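Local coordinates for phytase (Citrobacter braakii, PDB 3ZHC), which belongs to branch 2 of the histidine phosphatase superfamily and combines a helix-flanked mixed β-sheet with a largely helical region, at residues 186-191 and 265-270; 190-195 and 253-258; 77-82 and 385-390; 402-407 and 417-422. The protein carries 2 engineered substitutions. All blocks are in the same frame, centred on the assembly; numbering follows the deposited sequence. Where two conformers were deposited one is given.

Contact 1. Residues 186-191 and 265-270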
loop_
_atom_site.group_PDB
_atom_site.type_symbol
_atom_site.label_atom_id
_atom_site.label_comp_id
_atom_site.label_asym_id
_atom_site.label_seq_id
_atom_site.Cartn_x
_atom_site.Cartn_y
_atom_site.Cartn_z
ATOM N N ARG B 186 3.581 -10.484 -13.893
ATOM C CA ARG B 186 2.553 -11.006 -14.819
ATOM C C ARG B 186 1.861 -9.865 -15.567
ATOM O O ARG B 186 1.589 -9.986 -16.771
ATOM C CB ARG B 186 1.470 -11.857 -14.095
ATOM C CG ARG B 186 1.953 -13.131 -13.355
ATOM C CD ARG B 186 2.700 -14.117 -14.271
ATOM N NE ARG B 186 4.099 -13.747 -14.409
ATOM C CZ ARG B 186 5.071 -14.027 -13.514
ATOM N NH1 ARG B 186 4.820 -14.705 -12.386
ATOM N NH2 ARG B 186 6.317 -13.620 -13.759
ATOM N N THR B 187 1.581 -8.764 -14.860
ATOM C CA THR B 187 0.926 -7.590 -15.475
ATOM C C THR B 187 1.854 -6.942 -16.510
ATOM O O THR B 187 1.418 -6.637 -17.631
ATOM C CB THR B 187 0.458 -6.556 -14.418
ATOM O OG1 THR B 187 -0.406 -7.200 -13.477
ATOM C CG2 THR B 187 -0.309 -5.388 -15.073
ATOM N N LEU B 188 3.122 -6.740 -16.143
ATOM C CA LEU B 188 4.116 -6.185 -17.090
ATOM C C LEU B 188 4.227 -7.077 -18.349
ATOM O O LEU B 188 4.207 -6.576 -19.466
ATOM C CB LEU B 188 5.494 -5.991 -16.432
ATOM C CG LEU B 188 6.638 -5.487 -17.338
ATOM C CD1 LEU B 188 6.239 -4.163 -18.014
ATOM C CD2 LEU B 188 7.901 -5.326 -16.554
ATOM N N GLU B 189 4.337 -8.385 -18.130
ATOM C CA GLU B 189 4.375 -9.390 -19.220
ATOM C C GLU B 189 3.152 -9.321 -20.140
ATOM O O GLU B 189 3.301 -9.408 -21.352
ATOM C CB GLU B 189 4.519 -10.779 -18.637
ATOM C CG GLU B 189 5.935 -11.047 -18.065
ATOM C CD GLU B 189 5.972 -12.177 -17.049
ATOM O OE1 GLU B 189 4.985 -12.952 -16.951
ATOM O OE2 GLU B 189 6.992 -12.296 -16.332
ATOM N N ASN B 190 1.954 -9.164 -19.545
ATOM C CA ASN B 190 0.713 -9.008 -20.321
ATOM C C ASN B 190 0.723 -7.719 -21.143
ATOM O O ASN B 190 0.306 -7.713 -22.301
ATOM C CB ASN B 190 -0.517 -9.032 -19.404
ATOM C CG ASN B 190 -1.830 -8.976 -20.179
ATOM O OD1 ASN B 190 -2.167 -9.890 -20.921
ATOM N ND2 ASN B 190 -2.578 -7.882 -19.998
ATOM N N VAL B 191 1.210 -6.630 -20.533
ATOM C CA VAL B 191 1.285 -5.309 -21.217
ATOM C C VAL B 191 2.276 -5.354 -22.415
ATOM O O VAL B 191 2.000 -4.804 -23.478
ATOM C CB VAL B 191 1.616 -4.181 -20.206
ATOM C CG1 VAL B 191 1.886 -2.866 -20.895
ATOM C CG2 VAL B 191 0.440 -4.030 -19.193
ATOM N N ARG B 265 -0.511 0.644 -10.809
ATOM C CA ARG B 265 0.254 0.432 -9.580
ATOM C C ARG B 265 0.945 -0.925 -9.553
ATOM O O ARG B 265 2.012 -1.025 -8.959
ATOM C CB ARG B 265 -0.610 0.680 -8.331
ATOM C CG ARG B 265 -0.964 2.199 -8.184
ATOM C CD ARG B 265 -1.409 2.550 -6.790
ATOM N NE ARG B 265 -1.628 3.981 -6.615
ATOM C CZ ARG B 265 -0.719 4.884 -6.204
ATOM N NH1 ARG B 265 0.557 4.542 -5.902
ATOM N NH2 ARG B 265 -1.094 6.156 -6.090
ATOM N N ASP B 266 0.357 -1.965 -10.187
ATOM C CA ASP B 266 1.079 -3.251 -10.409
ATOM C C ASP B 266 2.373 -2.995 -11.123
ATOM O O ASP B 266 3.417 -3.505 -10.734
ATOM C CB ASP B 266 0.288 -4.233 -11.307
ATOM C CG ASP B 266 -0.793 -4.986 -10.587
ATOM O OD1 ASP B 266 -1.000 -4.792 -9.366
ATOM O OD2 ASP B 266 -1.459 -5.815 -11.278
ATOM N N LEU B 267 2.294 -2.199 -12.195
ATOM C CA LEU B 267 3.467 -1.871 -13.016
ATOM C C LEU B 267 4.484 -1.049 -12.239
ATOM O O LEU B 267 5.624 -1.446 -12.092
ATOM C CB LEU B 267 3.038 -1.122 -14.292
ATOM C CG LEU B 267 2.239 -1.969 -15.296
ATOM C CD1 LEU B 267 1.571 -1.089 -16.346
ATOM C CD2 LEU B 267 3.130 -3.006 -15.937
ATOM N N LEU B 268 4.055 0.092 -11.730
ATOM C CA LEU B 268 4.978 0.982 -10.992
ATOM C C LEU B 268 5.462 0.438 -9.610
ATOM O O LEU B 268 6.400 0.981 -9.068
ATOM C CB LEU B 268 4.419 2.416 -10.959
ATOM C CG LEU B 268 4.785 3.056 -12.348
ATOM C CD1 LEU B 268 3.701 3.863 -12.945
ATOM C CD2 LEU B 268 6.138 3.846 -12.230
ATOM N N SER B 269 4.833 -0.635 -9.075
ATOM C CA SER B 269 5.336 -1.277 -7.843
ATOM C C SER B 269 6.747 -1.836 -8.073
ATOM O O SER B 269 7.552 -1.873 -7.155
ATOM C CB SER B 269 4.404 -2.391 -7.366
ATOM O OG SER B 269 3.208 -1.850 -6.858
ATOM N N LEU B 270 7.019 -2.268 -9.316
ATOM C CA LEU B 270 8.327 -2.805 -9.691
ATOM C C LEU B 270 9.391 -1.710 -9.670
ATOM O O LEU B 270 10.467 -1.902 -9.099
ATOM C CB LEU B 270 8.253 -3.500 -11.067
ATOM C CG LEU B 270 7.303 -4.727 -11.099
ATOM C CD1 LEU B 270 7.129 -5.309 -12.526
ATOM C CD2 LEU B 270 7.790 -5.794 -10.120
#

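Contact 2. Residues 190-195 and 253-258. With FMT (formic acid), chain P.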
loop_
_atom_site.group_PDB
_atom_site.type_symbol
_atom_site.label_atom_id
_atom_site.label_comp_id
_atom_site.label_asym_id
_atom_site.label_seq_id
_atom_site.Cartn_x
_atom_site.Cartn_y
_atom_site.Cartn_z
ATOM N N ASN B 190 1.954 -9.164 -19.545
ATOM C CA ASN B 190 0.713 -9.008 -20.321
ATOM C C ASN B 190 0.723 -7.719 -21.143
ATOM O O ASN B 190 0.306 -7.713 -22.301
ATOM C CB ASN B 190 -0.517 -9.032 -19.404
ATOM C CG ASN B 190 -1.830 -8.976 -20.179
ATOM O OD1 ASN B 190 -2.167 -9.890 -20.921
ATOM N ND2 ASN B 190 -2.578 -7.882 -19.998
ATOM N N VAL B 191 1.210 -6.630 -20.533
ATOM C CA VAL B 191 1.285 -5.309 -21.217
ATOM C C VAL B 191 2.276 -5.354 -22.415
ATOM O O VAL B 191 2.000 -4.804 -23.478
ATOM C CB VAL B 191 1.616 -4.181 -20.206
ATOM C CG1 VAL B 191 1.886 -2.866 -20.895
ATOM C CG2 VAL B 191 0.440 -4.030 -19.193
ATOM N N LEU B 192 3.406 -6.020 -22.222
ATOM C CA LEU B 192 4.395 -6.210 -23.271
ATOM C C LEU B 192 4.018 -7.290 -24.302
ATOM O O LEU B 192 4.633 -7.358 -25.353
ATOM C CB LEU B 192 5.740 -6.637 -22.655
ATOM C CG LEU B 192 6.527 -5.701 -21.754
ATOM C CD1 LEU B 192 7.610 -6.484 -21.047
ATOM C CD2 LEU B 192 7.114 -4.569 -22.558
ATOM N N ASN B 193 3.011 -8.129 -23.983
ATOM C CA ASN B 193 2.709 -9.376 -24.732
ATOM C C ASN B 193 4.016 -10.160 -24.848
ATOM O O ASN B 193 4.438 -10.541 -25.926
ATOM C CB ASN B 193 2.031 -9.108 -26.096
ATOM C CG ASN B 193 1.322 -10.367 -26.672
ATOM O OD1 ASN B 193 0.963 -11.309 -25.921
ATOM N ND2 ASN B 193 1.113 -10.384 -28.017
ATOM N N PHE B 194 4.636 -10.368 -23.675
ATOM C CA PHE B 194 5.977 -10.960 -23.533
ATOM C C PHE B 194 6.098 -12.356 -24.121
ATOM O O PHE B 194 7.107 -12.659 -24.750
ATOM C CB PHE B 194 6.393 -10.954 -22.031
ATOM C CG PHE B 194 7.760 -11.542 -21.758
ATOM C CD1 PHE B 194 8.914 -10.928 -22.254
ATOM C CD2 PHE B 194 7.897 -12.718 -20.981
ATOM C CE1 PHE B 194 10.194 -11.463 -21.999
ATOM C CE2 PHE B 194 9.166 -13.259 -20.718
ATOM C CZ PHE B 194 10.323 -12.635 -21.228
ATOM N N SER B 195 5.060 -13.184 -23.914
ATOM C CA SER B 195 5.003 -14.574 -24.437
ATOM C C SER B 195 5.228 -14.672 -25.952
ATOM O O SER B 195 5.744 -15.671 -26.440
ATOM C CB SER B 195 3.649 -15.226 -24.093
ATOM O OG SER B 195 3.490 -15.369 -22.698
ATOM N N VAL B 253 -0.430 4.787 -25.095
ATOM C CA VAL B 253 0.447 4.444 -23.968
ATOM C C VAL B 253 0.431 2.951 -23.788
ATOM O O VAL B 253 -0.635 2.362 -23.652
ATOM C CB VAL B 253 -0.010 5.120 -22.654
ATOM C CG1 VAL B 253 0.898 4.729 -21.502
ATOM C CG2 VAL B 253 -0.060 6.641 -22.817
ATOM N N ALA B 254 1.621 2.336 -23.797
ATOM C CA ALA B 254 1.774 0.898 -23.591
ATOM C C ALA B 254 0.861 0.056 -24.526
ATOM O O ALA B 254 0.262 -0.946 -24.104
ATOM C CB ALA B 254 1.531 0.555 -22.105
ATOM N N TRP B 255 0.767 0.496 -25.795
ATOM C CA TRP B 255 -0.041 -0.170 -26.829
ATOM C C TRP B 255 -1.545 -0.308 -26.426
ATOM O O TRP B 255 -2.224 -1.237 -26.841
ATOM C CB TRP B 255 0.604 -1.529 -27.192
ATOM C CG TRP B 255 2.077 -1.384 -27.495
ATOM C CD1 TRP B 255 2.631 -0.957 -28.666
ATOM C CD2 TRP B 255 3.171 -1.653 -26.610
ATOM N NE1 TRP B 255 3.996 -0.945 -28.570
ATOM C CE2 TRP B 255 4.358 -1.368 -27.318
ATOM C CE3 TRP B 255 3.266 -2.111 -25.283
ATOM C CZ2 TRP B 255 5.641 -1.523 -26.740
ATOM C CZ3 TRP B 255 4.548 -2.267 -24.700
ATOM C CH2 TRP B 255 5.706 -1.976 -25.426
ATOM N N GLY B 256 -2.019 0.658 -25.615
ATOM C CA GLY B 256 -3.380 0.695 -25.079
ATOM C C GLY B 256 -3.767 -0.423 -24.139
ATOM O O GLY B 256 -4.952 -0.669 -23.958
ATOM N N ARG B 257 -2.781 -1.087 -23.524
ATOM C CA ARG B 257 -3.029 -2.298 -22.687
ATOM C C ARG B 257 -3.077 -2.096 -21.158
ATOM O O ARG B 257 -3.272 -3.067 -20.438
ATOM C CB ARG B 257 -1.981 -3.366 -23.022
ATOM C CG ARG B 257 -2.116 -3.935 -24.429
ATOM C CD ARG B 257 -0.844 -4.638 -24.819
ATOM N NE ARG B 257 -0.819 -5.005 -26.220
ATOM C CZ ARG B 257 0.286 -5.306 -26.923
ATOM N NH1 ARG B 257 1.519 -5.296 -26.366
ATOM N NH2 ARG B 257 0.163 -5.624 -28.211
ATOM N N ILE B 258 -2.902 -0.866 -20.664
ATOM C CA ILE B 258 -3.000 -0.594 -19.202
ATOM C C ILE B 258 -4.469 -0.209 -18.905
ATOM O O ILE B 258 -4.965 0.779 -19.462
ATOM C CB ILE B 258 -2.046 0.518 -18.717
ATOM C CG1 ILE B 258 -0.606 0.202 -19.114
ATOM C CG2 ILE B 258 -2.160 0.695 -17.192
ATOM C CD1 ILE B 258 0.423 1.172 -18.572
HETATM C C FMT P . 2.411 -12.337 -21.900
HETATM O O1 FMT P . 1.464 -12.290 -21.161
HETATM O O2 FMT P . 3.449 -12.880 -21.544
HETATM O O HOH W 1 1.336 -7.698 -29.481
#

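Contact 3. Residues 77-82 and 385-390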
loop_
_atom_site.group_PDB
_atom_site.type_symbol
_atom_site.label_atom_id
_atom_site.label_comp_id
_atom_site.label_asym_id
_atom_site.label_seq_id
_atom_site.Cartn_x
_atom_site.Cartn_y
_atom_site.Cartn_z
ATOM N N VAL B 77 5.966 21.543 -15.012
ATOM C CA VAL B 77 6.736 22.111 -13.880
ATOM C C VAL B 77 6.327 23.598 -13.655
ATOM O O VAL B 77 6.256 24.043 -12.510
ATOM C CB VAL B 77 8.265 21.959 -14.044
ATOM C CG1 VAL B 77 9.012 22.677 -12.909
ATOM C CG2 VAL B 77 8.668 20.472 -14.089
ATOM N N SER B 78 6.056 24.342 -14.746
ATOM C CA SER B 78 5.612 25.753 -14.633
ATOM C C SER B 78 4.269 25.835 -13.901
ATOM O O SER B 78 4.024 26.780 -13.180
ATOM C CB SER B 78 5.540 26.446 -16.009
ATOM O OG SER B 78 4.520 25.891 -16.827
ATOM N N GLU B 79 3.403 24.821 -14.097
ATOM C CA GLU B 79 2.132 24.739 -13.354
ATOM C C GLU B 79 2.372 24.601 -11.847
ATOM O O GLU B 79 1.648 25.201 -11.058
ATOM C CB GLU B 79 1.247 23.570 -13.842
ATOM C CG GLU B 79 0.592 23.799 -15.201
ATOM C CD GLU B 79 -0.374 24.975 -15.213
ATOM O OE1 GLU B 79 -0.898 25.360 -14.140
ATOM O OE2 GLU B 79 -0.603 25.517 -16.297
ATOM N N LEU B 80 3.381 23.806 -11.456
ATOM C CA LEU B 80 3.775 23.707 -10.042
ATOM C C LEU B 80 4.367 25.042 -9.567
ATOM O O LEU B 80 4.052 25.490 -8.483
ATOM C CB LEU B 80 4.759 22.549 -9.789
ATOM C CG LEU B 80 4.183 21.140 -9.948
ATOM C CD1 LEU B 80 5.266 20.123 -9.793
ATOM C CD2 LEU B 80 3.026 20.873 -8.940
ATOM N N GLY B 81 5.216 25.658 -10.398
ATOM C CA GLY B 81 5.802 26.989 -10.098
ATOM C C GLY B 81 4.723 28.033 -9.859
ATOM O O GLY B 81 4.817 28.831 -8.925
ATOM N N GLN B 82 3.698 27.998 -10.715
ATOM C CA GLN B 82 2.526 28.880 -10.644
ATOM C C GLN B 82 1.744 28.628 -9.361
ATOM O O GLN B 82 1.430 29.574 -8.640
ATOM C CB GLN B 82 1.655 28.687 -11.919
ATOM C CG GLN B 82 0.238 29.252 -11.903
ATOM C CD GLN B 82 -0.438 29.083 -13.273
ATOM O OE1 GLN B 82 -0.041 29.741 -14.255
ATOM N NE2 GLN B 82 -1.471 28.191 -13.347
ATOM N N GLN B 385 -3.517 19.938 -16.342
ATOM C CA GLN B 385 -4.490 20.616 -15.524
ATOM C C GLN B 385 -3.916 21.941 -15.007
ATOM O O GLN B 385 -2.871 21.926 -14.351
ATOM C CB GLN B 385 -4.913 19.708 -14.342
ATOM C CG GLN B 385 -5.840 20.363 -13.274
ATOM C CD GLN B 385 -7.131 20.877 -13.846
ATOM O OE1 GLN B 385 -7.837 20.157 -14.556
ATOM N NE2 GLN B 385 -7.460 22.129 -13.539
ATOM N N PRO B 386 -4.591 23.100 -15.314
ATOM C CA PRO B 386 -4.099 24.372 -14.745
ATOM C C PRO B 386 -4.197 24.357 -13.211
ATOM O O PRO B 386 -5.261 24.051 -12.676
ATOM C CB PRO B 386 -5.028 25.435 -15.360
ATOM C CG PRO B 386 -6.228 24.679 -15.865
ATOM C CD PRO B 386 -5.754 23.310 -16.210
ATOM N N LEU B 387 -3.088 24.671 -12.528
ATOM C CA LEU B 387 -3.042 24.635 -11.049
ATOM C C LEU B 387 -3.204 26.028 -10.429
ATOM O O LEU B 387 -2.687 27.016 -10.952
ATOM C CB LEU B 387 -1.737 23.990 -10.556
ATOM C CG LEU B 387 -1.456 22.538 -10.973
ATOM C CD1 LEU B 387 -0.084 22.092 -10.446
ATOM C CD2 LEU B 387 -2.542 21.607 -10.488
ATOM N N SER B 388 -3.930 26.076 -9.310
ATOM C CA SER B 388 -4.204 27.316 -8.562
ATOM C C SER B 388 -4.594 26.969 -7.131
ATOM O O SER B 388 -4.570 25.817 -6.759
ATOM C CB SER B 388 -5.338 28.089 -9.228
ATOM O OG SER B 388 -6.581 27.422 -9.049
ATOM N N LEU B 389 -4.960 27.966 -6.331
ATOM C CA LEU B 389 -5.442 27.703 -4.949
ATOM C C LEU B 389 -6.813 26.974 -4.937
ATOM O O LEU B 389 -7.130 26.260 -3.978
ATOM C CB LEU B 389 -5.500 28.995 -4.146
ATOM C CG LEU B 389 -4.142 29.692 -3.950
ATOM C CD1 LEU B 389 -4.326 31.064 -3.308
ATOM C CD2 LEU B 389 -3.186 28.826 -3.122
ATOM N N GLU B 390 -7.605 27.157 -6.002
ATOM C CA GLU B 390 -8.912 26.469 -6.159
ATOM C C GLU B 390 -8.754 25.039 -6.687
ATOM O O GLU B 390 -9.441 24.128 -6.224
ATOM C CB GLU B 390 -9.842 27.271 -7.087
ATOM C CG GLU B 390 -10.364 28.598 -6.480
ATOM C CD GLU B 390 -11.526 28.398 -5.447
ATOM O OE1 GLU B 390 -11.716 27.246 -4.940
ATOM O OE2 GLU B 390 -12.247 29.407 -5.149
#

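Contact 4. Residues 402-407 and 417-422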
loop_
_atom_site.group_PDB
_atom_site.type_symbol
_atom_site.label_atom_id
_atom_site.label_comp_id
_atom_site.label_asym_id
_atom_site.label_seq_id
_atom_site.Cartn_x
_atom_site.Cartn_y
_atom_site.Cartn_z
ATOM N N ALA B 402 11.260 10.356 13.853
ATOM C CA ALA B 402 12.501 10.328 14.672
ATOM C C ALA B 402 12.811 11.620 15.469
ATOM O O ALA B 402 13.629 11.575 16.402
ATOM C CB ALA B 402 13.704 9.971 13.790
ATOM N N CYS B 403 12.178 12.756 15.101
ATOM C CA CYS B 403 12.369 14.043 15.814
ATOM C C CYS B 403 12.016 13.943 17.287
ATOM O O CYS B 403 11.028 13.303 17.649
ATOM C CB CYS B 403 11.530 15.168 15.182
ATOM S SG CYS B 403 12.176 15.818 13.660
ATOM N N GLU B 404 12.827 14.584 18.126
ATOM C CA GLU B 404 12.623 14.576 19.581
ATOM C C GLU B 404 11.449 15.457 19.976
ATOM O O GLU B 404 10.512 14.996 20.628
ATOM C CB GLU B 404 13.871 15.077 20.306
ATOM C CG GLU B 404 15.110 14.230 20.129
ATOM C CD GLU B 404 15.197 13.073 21.103
ATOM O OE1 GLU B 404 14.201 12.316 21.233
ATOM O OE2 GLU B 404 16.277 12.918 21.740
ATOM N N GLU B 405 11.520 16.730 19.566
ATOM C CA GLU B 405 10.534 17.744 19.909
ATOM C C GLU B 405 9.566 17.942 18.740
ATOM O O GLU B 405 10.003 18.270 17.625
ATOM C CB GLU B 405 11.238 19.075 20.224
ATOM C CG GLU B 405 12.442 18.993 21.226
ATOM C CD GLU B 405 13.524 20.075 20.954
ATOM O OE1 GLU B 405 13.195 21.291 20.941
ATOM O OE2 GLU B 405 14.705 19.688 20.736
ATOM N N LYS B 406 8.262 17.742 18.999
ATOM C CA LYS B 406 7.192 17.934 18.001
ATOM C C LYS B 406 6.134 18.970 18.445
ATOM O O LYS B 406 5.918 19.174 19.637
ATOM C CB LYS B 406 6.443 16.604 17.705
ATOM C CG LYS B 406 6.923 15.761 16.498
ATOM C CD LYS B 406 8.108 14.857 16.803
ATOM C CE LYS B 406 8.153 13.654 15.820
ATOM N NZ LYS B 406 7.061 12.603 16.100
ATOM N N ASN B 407 5.491 19.598 17.447
ATOM C CA ASN B 407 4.326 20.501 17.642
ATOM C C ASN B 407 3.053 19.749 17.909
ATOM O O ASN B 407 3.006 18.522 17.794
ATOM C CB ASN B 407 4.077 21.389 16.364
ATOM C CG ASN B 407 4.751 22.704 16.407
ATOM O OD1 ASN B 407 4.895 23.351 15.376
ATOM N ND2 ASN B 407 5.163 23.134 17.584
ATOM N N PHE B 417 15.085 18.874 14.005
ATOM C CA PHE B 417 15.265 18.617 12.577
ATOM C C PHE B 417 16.752 18.577 12.239
ATOM O O PHE B 417 17.220 17.620 11.619
ATOM C CB PHE B 417 14.541 19.675 11.709
ATOM C CG PHE B 417 14.735 19.475 10.227
ATOM C CD1 PHE B 417 14.047 18.456 9.555
ATOM C CD2 PHE B 417 15.608 20.294 9.499
ATOM C CE1 PHE B 417 14.223 18.249 8.166
ATOM C CE2 PHE B 417 15.790 20.098 8.112
ATOM C CZ PHE B 417 15.092 19.068 7.448
ATOM N N SER B 418 17.482 19.616 12.659
ATOM C CA SER B 418 18.931 19.713 12.409
ATOM C C SER B 418 19.720 18.556 13.046
ATOM O O SER B 418 20.630 18.026 12.435
ATOM C CB SER B 418 19.475 21.050 12.910
ATOM O OG SER B 418 20.813 21.231 12.511
ATOM N N ARG B 419 19.354 18.177 14.272
ATOM C CA ARG B 419 20.042 17.073 14.985
ATOM C C ARG B 419 19.786 15.695 14.349
ATOM O O ARG B 419 20.645 14.828 14.410
ATOM C CB ARG B 419 19.712 17.090 16.505
ATOM C CG ARG B 419 20.559 18.161 17.268
ATOM C CD ARG B 419 20.246 18.264 18.804
ATOM N NE ARG B 419 20.020 16.939 19.430
ATOM C CZ ARG B 419 18.818 16.394 19.728
ATOM N NH1 ARG B 419 17.652 17.041 19.484
ATOM N NH2 ARG B 419 18.780 15.180 20.290
ATOM N N LEU B 420 18.612 15.515 13.746
ATOM C CA LEU B 420 18.302 14.288 12.979
ATOM C C LEU B 420 19.200 14.191 11.748
ATOM O O LEU B 420 19.645 13.099 11.390
ATOM C CB LEU B 420 16.840 14.276 12.568
ATOM C CG LEU B 420 16.270 13.043 11.891
ATOM C CD1 LEU B 420 16.483 11.781 12.726
ATOM C CD2 LEU B 420 14.804 13.275 11.646
ATOM N N ILE B 421 19.459 15.347 11.112
ATOM C CA ILE B 421 20.375 15.442 9.973
ATOM C C ILE B 421 21.816 15.100 10.392
ATOM O O ILE B 421 22.530 14.449 9.640
ATOM C CB ILE B 421 20.281 16.848 9.254
ATOM C CG1 ILE B 421 18.954 16.946 8.491
ATOM C CG2 ILE B 421 21.452 17.088 8.312
ATOM C CD1 ILE B 421 18.759 18.228 7.722
ATOM N N LYS B 422 22.231 15.532 11.587
ATOM C CA LYS B 422 23.567 15.168 12.120
ATOM C C LYS B 422 23.725 13.660 12.332
ATOM O O LYS B 422 24.787 13.100 12.046
ATOM C CB LYS B 422 23.856 15.851 13.459
ATOM C CG LYS B 422 23.892 17.380 13.477
ATOM C CD LYS B 422 24.787 17.976 12.405
ATOM C CE LYS B 422 24.005 18.588 11.285
ATOM N NZ LYS B 422 23.436 19.892 11.734
#

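Contact 1. Residues 186-191 and 265-270
Residues 186-191 and 265-270, both interior turns of longer helices, cross at -111° with their axes 9.0 Å apart at closest approach. The CA atoms of Leu188 and Leu267 face each other across 6.0 Å, and here Leu267 reaches over: its CD2 comes within 3.5 Å of Leu188 CA, while its other branch, CD1, meets Val191 CG2. Leu188, with CG anti to its backbone N (chi1 177°), runs roughly perpendicular to Leu267 and sends CD2 on to Leu270 CD1, 4.1 Å away. This buried crossing of helices 182-192 and 260-280 belongs to the largely helical part of the histidine phosphatase fold, and Phe242 of helix 231-247 also packs on Leu188. One polar pair stands beside the leucines: Thr187 OG1 lies 2.8 Å from Asp266 OD2, although Ser183 O competes for the same proton. Asp266 also forms salt bridges, OD2 to Lys262 and OD1, its strongest polar link, to Lys117 of the second subunit, so it probably remains charged although buried. Along helix 182-192, Arg186 grips Glu189 side-on, NE to OE1 at 2.8 Å and NH2 to OE2 at 3.0 Å, the latter along the syn lone pair; Lys208 also bridges to OE1.

Contact 2. Residues 190-195 and 253-258
A Schellman motif ends helix 182-192 here: Asn193 takes positive phi, Phe194 N turns back to Glu189 O, and Asn193 N bonds weakly to Asn190 O. The loop 253-258, which leads into helix 260-280, packs against this helix end in the largely helical part of the fold. The direct polar link is one nearly straight hydrogen bond, Arg257 NH1 to Val191 O, 3.0 Å with an N-H...O angle of 172°. The oxygen lies in the guanidinium plane, but the donor sits above the carbonyl plane. An extended chain from CG to NE carries the group there, and Trp255 CB lies over one face, 3.7 Å above the centre, while Asn193 CB also packs over a face. NH2 forms a salt bridge with Asp57 and a weak bond to a water that also accepts from Asn193 ND2, so the guanidinium is held at the helix end by a backbone oxygen, a carboxylate and a water. Among apolar contacts, Val191 CG1 touches Ala254 CB at 3.6 Å and comes close to Ile258 CG1. The Leu192 side chain crosses that of Trp255 obliquely, its CD2 4.1 Å from Trp255 CZ3, while the indole NE1 bonds to Gln58 O. Beside the helix end sits a formic acid, probably from the crystallisation liquor, whose O2 accepts hydrogen bonds from Ser195 N (2.9 Å) and Ser195 OG (2.7 Å).

Contact 3. Residues 77-82 and 385-390
The carboxylate of Glu79 and the amide of Gln82, both on helix 71-90, one of the helices flanking the sheet of this α/β fold, meet one residue, Leu387, in different ways. Leu387 N approaches Glu79 OE1 from above the carboxylate plane, 42° out of it, yet the bond is short and straight, 2.8 Å with an N-H...O angle of 173°. Gln82 bonds within its amide plane: its NE2 gives to Leu387 O at 2.9 Å, with the donor in the carbonyl plane. Two side chains a turn apart on the helix thus satisfy both backbone polar atoms of a residue in the irregular segment 385-390, which leads toward strand 394-398. Their torsions divide the work. Glu79 bends at chi2 (-63°), bringing OE1 to the N-H, whereas Gln82 stays extended beyond CG and reaches across to the carbonyl. Apart from the two hydrogen bonds, Leu387 lies alongside Leu80, pointing the same way, with CD1 3.7 Å from Leu80 CD2; that CD1 also rests on Glu79 O. Tyr83 and Ala393 add to the packing on Leu387. Just before it, within the loop, Gln385 NE2 bonds in the carbonyl plane, on a lone pair, to Pro386 O at 3.0 Å.

Contact 4. Residues 402-407 and 417-422
Leu420 on helix 414-424 is the centre of this contact, where a disulfide-linked loop, Cys403 bonded to Cys412, lies over the C-terminal helix. Leu420 CD1 presses on Ala402 CB at 3.5 Å, tighter than ordinary van der Waals contact, and its CD2 lies 4.2 Å from Cys403 SG. With CG anti to the backbone N (chi1 -174°), both methyls are directed at the loop. One helical position back, Arg419 provides the charged margin. Its chain bends at chi3, and the guanidinium meets Glu404 at its edge: Arg419 NH2 lies 3.7 Å from Glu404 OE2, a long salt bridge, with the carboxylate and guanidinium planes nearly coplanar (27° apart). Glu405 OE2 adds a second negative charge 4.2 Å from Arg419 NH1, near but beyond a salt bridge. Further out, the disulfide and backbone bonds between Glu405 and Ser413 tie the loop to strand 412-413, and Glu405 N bonds to Ser416 OG on helix 414-424. Lys406 NZ hydrogen-bonds to Gln58 of the second subunit. The helix is anchored in turn to helix 282-301, where Asp297 holds both Ser418 and Lys422; between those two, Lys422 NZ bonds to Ser418 OG at 3.0 Å.

Contacts 1 and 2 form one continuous region, sharing Asn190 and Val191 of helix 182-192 and touching through Leu267 CD1 and Ile258 CD1, 3.4 Å apart. Contact 1 is fully buried and mainly aliphatic, with Asp266 also paired to lysines outside the two segments, one of them in the second subunit; contact 2, farther out, relies on an arginine that hydrogen-bonds to a carbonyl in the last turn of a helix. Contacts 3 and 4 lie in the sheet-bearing part, their centres 31 Å apart, and each joins a helix to an irregular segment at the partly buried periphery. Their chemistry diverges: contact 3 uses straight side-chain to backbone hydrogen bonds, while contact 4 depends on a disulfide, tight methyl packing and loose charge pairing.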